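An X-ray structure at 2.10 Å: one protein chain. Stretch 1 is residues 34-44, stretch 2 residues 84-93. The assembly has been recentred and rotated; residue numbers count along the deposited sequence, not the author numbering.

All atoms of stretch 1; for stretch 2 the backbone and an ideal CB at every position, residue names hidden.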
# COMPACT_ATOMS: atom_id res chain seq x y z
N PRO A 34 -32.62 12.35 3.79
CA PRO A 34 -33.31 13.21 4.78
C PRO A 34 -32.41 14.21 5.54
O PRO A 34 -32.62 15.41 5.44
CB PRO A 34 -33.92 12.19 5.76
CG PRO A 34 -34.27 11.02 4.89
CD PRO A 34 -32.99 10.93 4.01
N ALA A 35 -31.42 13.72 6.27
CA ALA A 35 -30.58 14.58 7.12
C ALA A 35 -29.21 14.77 6.45
O ALA A 35 -28.47 13.80 6.31
CB ALA A 35 -30.40 13.97 8.50
N ASP A 36 -28.91 15.99 6.01
CA ASP A 36 -27.57 16.34 5.54
C ASP A 36 -26.60 16.13 6.71
O ASP A 36 -26.99 16.13 7.86
CB ASP A 36 -27.52 17.79 5.04
CG ASP A 36 -28.43 18.07 3.83
OD1 ASP A 36 -28.93 17.12 3.15
OD2 ASP A 36 -28.58 19.26 3.51
N SER A 37 -25.33 15.86 6.40
CA SER A 37 -24.37 15.52 7.39
C SER A 37 -23.00 16.15 7.17
O SER A 37 -22.64 16.68 6.11
CB SER A 37 -24.19 13.99 7.42
OG SER A 37 -23.76 13.55 6.18
N PHE A 38 -22.25 16.12 8.24
CA PHE A 38 -20.93 16.66 8.25
C PHE A 38 -20.02 15.78 9.10
O PHE A 38 -20.46 15.10 10.04
CB PHE A 38 -20.91 18.10 8.76
CG PHE A 38 -21.37 18.28 10.18
CD1 PHE A 38 -20.46 18.21 11.24
CD2 PHE A 38 -22.71 18.57 10.45
CE1 PHE A 38 -20.88 18.38 12.58
CE2 PHE A 38 -23.14 18.75 11.81
CZ PHE A 38 -22.22 18.65 12.86
N ASP A 39 -18.75 15.86 8.72
CA ASP A 39 -17.67 15.14 9.33
C ASP A 39 -16.34 15.91 9.23
O ASP A 39 -15.95 16.27 8.14
CB ASP A 39 -17.59 13.82 8.60
CG ASP A 39 -17.41 12.73 9.51
OD1 ASP A 39 -16.22 12.52 9.84
OD2 ASP A 39 -18.47 12.16 9.95
N PHE A 40 -15.71 16.19 10.37
CA PHE A 40 -14.47 16.97 10.46
C PHE A 40 -13.38 16.26 11.29
O PHE A 40 -13.69 15.67 12.32
CB PHE A 40 -14.73 18.36 11.12
CG PHE A 40 -15.52 19.31 10.25
CD1 PHE A 40 -14.89 20.26 9.43
CD2 PHE A 40 -16.94 19.31 10.29
CE1 PHE A 40 -15.64 21.13 8.64
CE2 PHE A 40 -17.68 20.19 9.51
CZ PHE A 40 -17.03 21.08 8.68
N VAL A 41 -12.14 16.33 10.84
CA VAL A 41 -11.00 15.77 11.54
C VAL A 41 -9.85 16.79 11.54
O VAL A 41 -9.58 17.41 10.51
CB VAL A 41 -10.46 14.48 10.88
CG1 VAL A 41 -9.26 13.99 11.63
CG2 VAL A 41 -11.55 13.42 10.72
N ILE A 42 -9.24 17.01 12.69
CA ILE A 42 -7.91 17.64 12.71
C ILE A 42 -6.92 16.64 13.35
O ILE A 42 -7.30 15.82 14.22
CB ILE A 42 -7.99 19.05 13.37
CG1 ILE A 42 -6.57 19.70 13.56
CG2 ILE A 42 -8.85 18.99 14.65
CD1 ILE A 42 -5.68 19.83 12.28
N GLY A 43 -5.67 16.67 12.89
CA GLY A 43 -4.67 15.69 13.34
C GLY A 43 -3.29 16.28 13.63
O GLY A 43 -2.35 16.06 12.84
N ARG A 44 -3.18 17.04 14.73
CA ARG A 44 -1.90 17.64 15.15
C ARG A 44 -1.76 17.55 16.67
O ARG A 44 -2.61 18.05 17.41
CB ARG A 44 -1.78 19.13 14.73
CG ARG A 44 -2.29 19.50 13.33
CD ARG A 44 -2.50 21.06 13.20
NE ARG A 44 -3.47 21.42 12.14
CZ ARG A 44 -3.19 21.50 10.83
NH1 ARG A 44 -4.18 21.81 9.98
NH2 ARG A 44 -1.95 21.29 10.35
N UNK A 84 0.66 10.62 16.79
CA UNK A 84 -0.57 11.27 16.25
C UNK A 84 -1.61 11.49 17.29
O UNK A 84 -1.68 10.72 18.23
CB UNK A 84 -1.18 10.43 15.12
N UNK A 85 -2.35 12.60 17.16
CA UNK A 85 -3.55 12.89 17.94
C UNK A 85 -4.55 13.32 16.89
O UNK A 85 -4.21 14.10 15.97
CB UNK A 85 -3.33 13.95 19.02
N UNK A 86 -5.76 12.78 16.98
CA UNK A 86 -6.82 13.09 16.03
C UNK A 86 -8.08 13.37 16.80
O UNK A 86 -8.44 12.60 17.68
CB UNK A 86 -7.03 11.95 15.03
N UNK A 87 -8.69 14.53 16.56
CA UNK A 87 -9.99 14.86 17.11
C UNK A 87 -10.97 14.88 15.93
O UNK A 87 -10.69 15.52 14.91
CB UNK A 87 -9.97 16.19 17.86
N UNK A 88 -12.07 14.13 16.04
CA UNK A 88 -13.13 14.20 15.04
C UNK A 88 -14.49 14.48 15.61
O UNK A 88 -14.76 14.20 16.78
CB UNK A 88 -13.19 12.89 14.25
N UNK A 89 -15.31 15.12 14.77
CA UNK A 89 -16.71 15.52 15.05
C UNK A 89 -17.60 15.09 13.88
O UNK A 89 -17.22 15.31 12.70
CB UNK A 89 -16.82 17.03 15.28
N UNK A 90 -18.78 14.55 14.19
CA UNK A 90 -19.80 14.33 13.18
C UNK A 90 -21.12 14.80 13.67
O UNK A 90 -21.36 14.90 14.86
CB UNK A 90 -19.88 12.85 12.78
N UNK A 91 -21.99 14.98 12.72
CA UNK A 91 -23.33 15.38 12.97
C UNK A 91 -24.20 15.45 11.76
O UNK A 91 -23.82 15.09 10.61
CB UNK A 91 -23.33 16.74 13.67
N UNK A 92 -25.40 15.89 12.05
CA UNK A 92 -26.47 16.01 11.06
C UNK A 92 -27.12 17.37 11.16
O UNK A 92 -26.97 18.04 12.18
CB UNK A 92 -27.52 14.91 11.25
N UNK A 93 -27.81 17.76 10.10
CA UNK A 93 -28.67 18.97 10.11
C UNK A 93 -29.93 18.77 10.99
O UNK A 93 -30.10 17.72 11.60
CB UNK A 93 -29.09 19.32 8.68

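Two antiparallel strands pair here, their directions 167° apart. Carbonyls and amides of Phe38, Phe40 and Ile42 serve positions 91, 89 and 87 in mutual hydrogen bonds.

Position 84 has nothing of stretch 1 within reach of its CB, so the contact sets no rule; it is Ser84. At 85 the CB points sideways, 4.5 Å from Arg44 O, with open space beyond: a long polar chain would do, and Arg85 is found.

Position 86 points sideways with its ideal CB 4.5 Å from Val41 CG1, so a chain with an aliphatic stem and a free end fits. Glu86 lays its CG 3.2 Å from Val41 CG1, while its carboxylate is hydrogen-bonded elsewhere in the structure.

Position 87 shares a face with Ile42, whose CG2 lies 4.4 Å from the ideal CB; beta-branched or aliphatic residues suit. Leu87 makes that apolar contact through its CB.

At 88 the CB sits 3.4 Å from Phe40 O and 3.9 Å from Val41 CG2. Small residues such as Ala, Ser, Thr or Val are plausible, and Ser88 packs its CB 3.8 Å from Val41 CG2.

Position 89 lies on the face of Phe38 and Phe40, its CB 5.1 Å from Phe38 CE1, which favours a hydrophobic residue. Leu89 answers with a branched aliphatic chain.

Position 90 is more pointed: its ideal CB is 3.2 Å from Asp39 OD2, already tight, beside an acceptor. A short donor, Ser or Thr, is the natural reading. Ser90 gives its OG proton to Asp39 OD2 at 2.7 Å.

Position 91 is the strictest. Its phi/psi of -177/-177 is fully extended, and an ideal CB would lie 2.4 Å from Phe38 CZ, a clash. Only glycine is comfortable, and Gly91 is deposited: its CA rests over a face of the Phe38 ring, 3.8 Å from the centroid, a CH-pi contact.

At 92 the CB is 4.1 Å from Ala35 CB, with space beyond. A long chain with an aliphatic stem suits; Arg92 passes its CD 4.0 Å from Ala35 CB and bonds through its guanidinium elsewhere.

Position 93 donates its N to Asp36 O at 2.9 Å, and the free Asp36 N invites a short acceptor such as Asp, Asn or Ser, although the Asp36 carboxylate argues against another charge. Asp93 accepts a weak hydrogen bond from Asp36 N at OD2, 3.2 Å, and water 2 bridges the two carboxylates.

Stretch 2 (84-93) SRELSLSGRD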
# COMPACT_ATOMS: atom_id res chain seq x y z
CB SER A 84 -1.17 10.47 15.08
OG SER A 84 -0.48 9.23 14.87
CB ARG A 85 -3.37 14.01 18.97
CG ARG A 85 -2.24 13.75 19.99
CD ARG A 85 -1.69 15.00 20.74
NE ARG A 85 -2.37 15.24 22.03
CZ ARG A 85 -3.57 15.82 22.14
NH1 ARG A 85 -4.12 15.99 23.34
NH2 ARG A 85 -4.24 16.24 21.06
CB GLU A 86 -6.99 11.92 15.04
CG GLU A 86 -7.46 12.37 13.68
CD GLU A 86 -6.94 11.52 12.52
OE1 GLU A 86 -7.63 10.51 12.23
OE2 GLU A 86 -5.91 11.93 11.88
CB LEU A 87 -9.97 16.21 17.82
CG LEU A 87 -11.29 17.01 17.98
CD1 LEU A 87 -12.28 16.36 18.92
CD2 LEU A 87 -11.03 18.46 18.46
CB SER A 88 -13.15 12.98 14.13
OG SER A 88 -13.41 11.82 14.85
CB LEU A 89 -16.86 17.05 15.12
CG LEU A 89 -15.98 17.86 16.05
CD1 LEU A 89 -16.41 19.30 15.94
CD2 LEU A 89 -16.09 17.36 17.49
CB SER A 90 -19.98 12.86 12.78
OG SER A 90 -18.77 12.28 12.64
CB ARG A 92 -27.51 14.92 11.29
CG ARG A 92 -26.95 13.50 11.02
CD ARG A 92 -28.01 12.46 11.31
NE ARG A 92 -28.39 12.57 12.70
CZ ARG A 92 -29.46 12.04 13.28
NH1 ARG A 92 -30.38 11.39 12.57
NH2 ARG A 92 -29.64 12.25 14.58
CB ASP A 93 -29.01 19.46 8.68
CG ASP A 93 -30.02 18.58 7.98
OD1 ASP A 93 -30.57 17.66 8.62
OD2 ASP A 93 -30.21 18.76 6.76
O HOH W 1 -32.40 18.17 5.21
O HOH W 2 -28.87 21.05 5.88
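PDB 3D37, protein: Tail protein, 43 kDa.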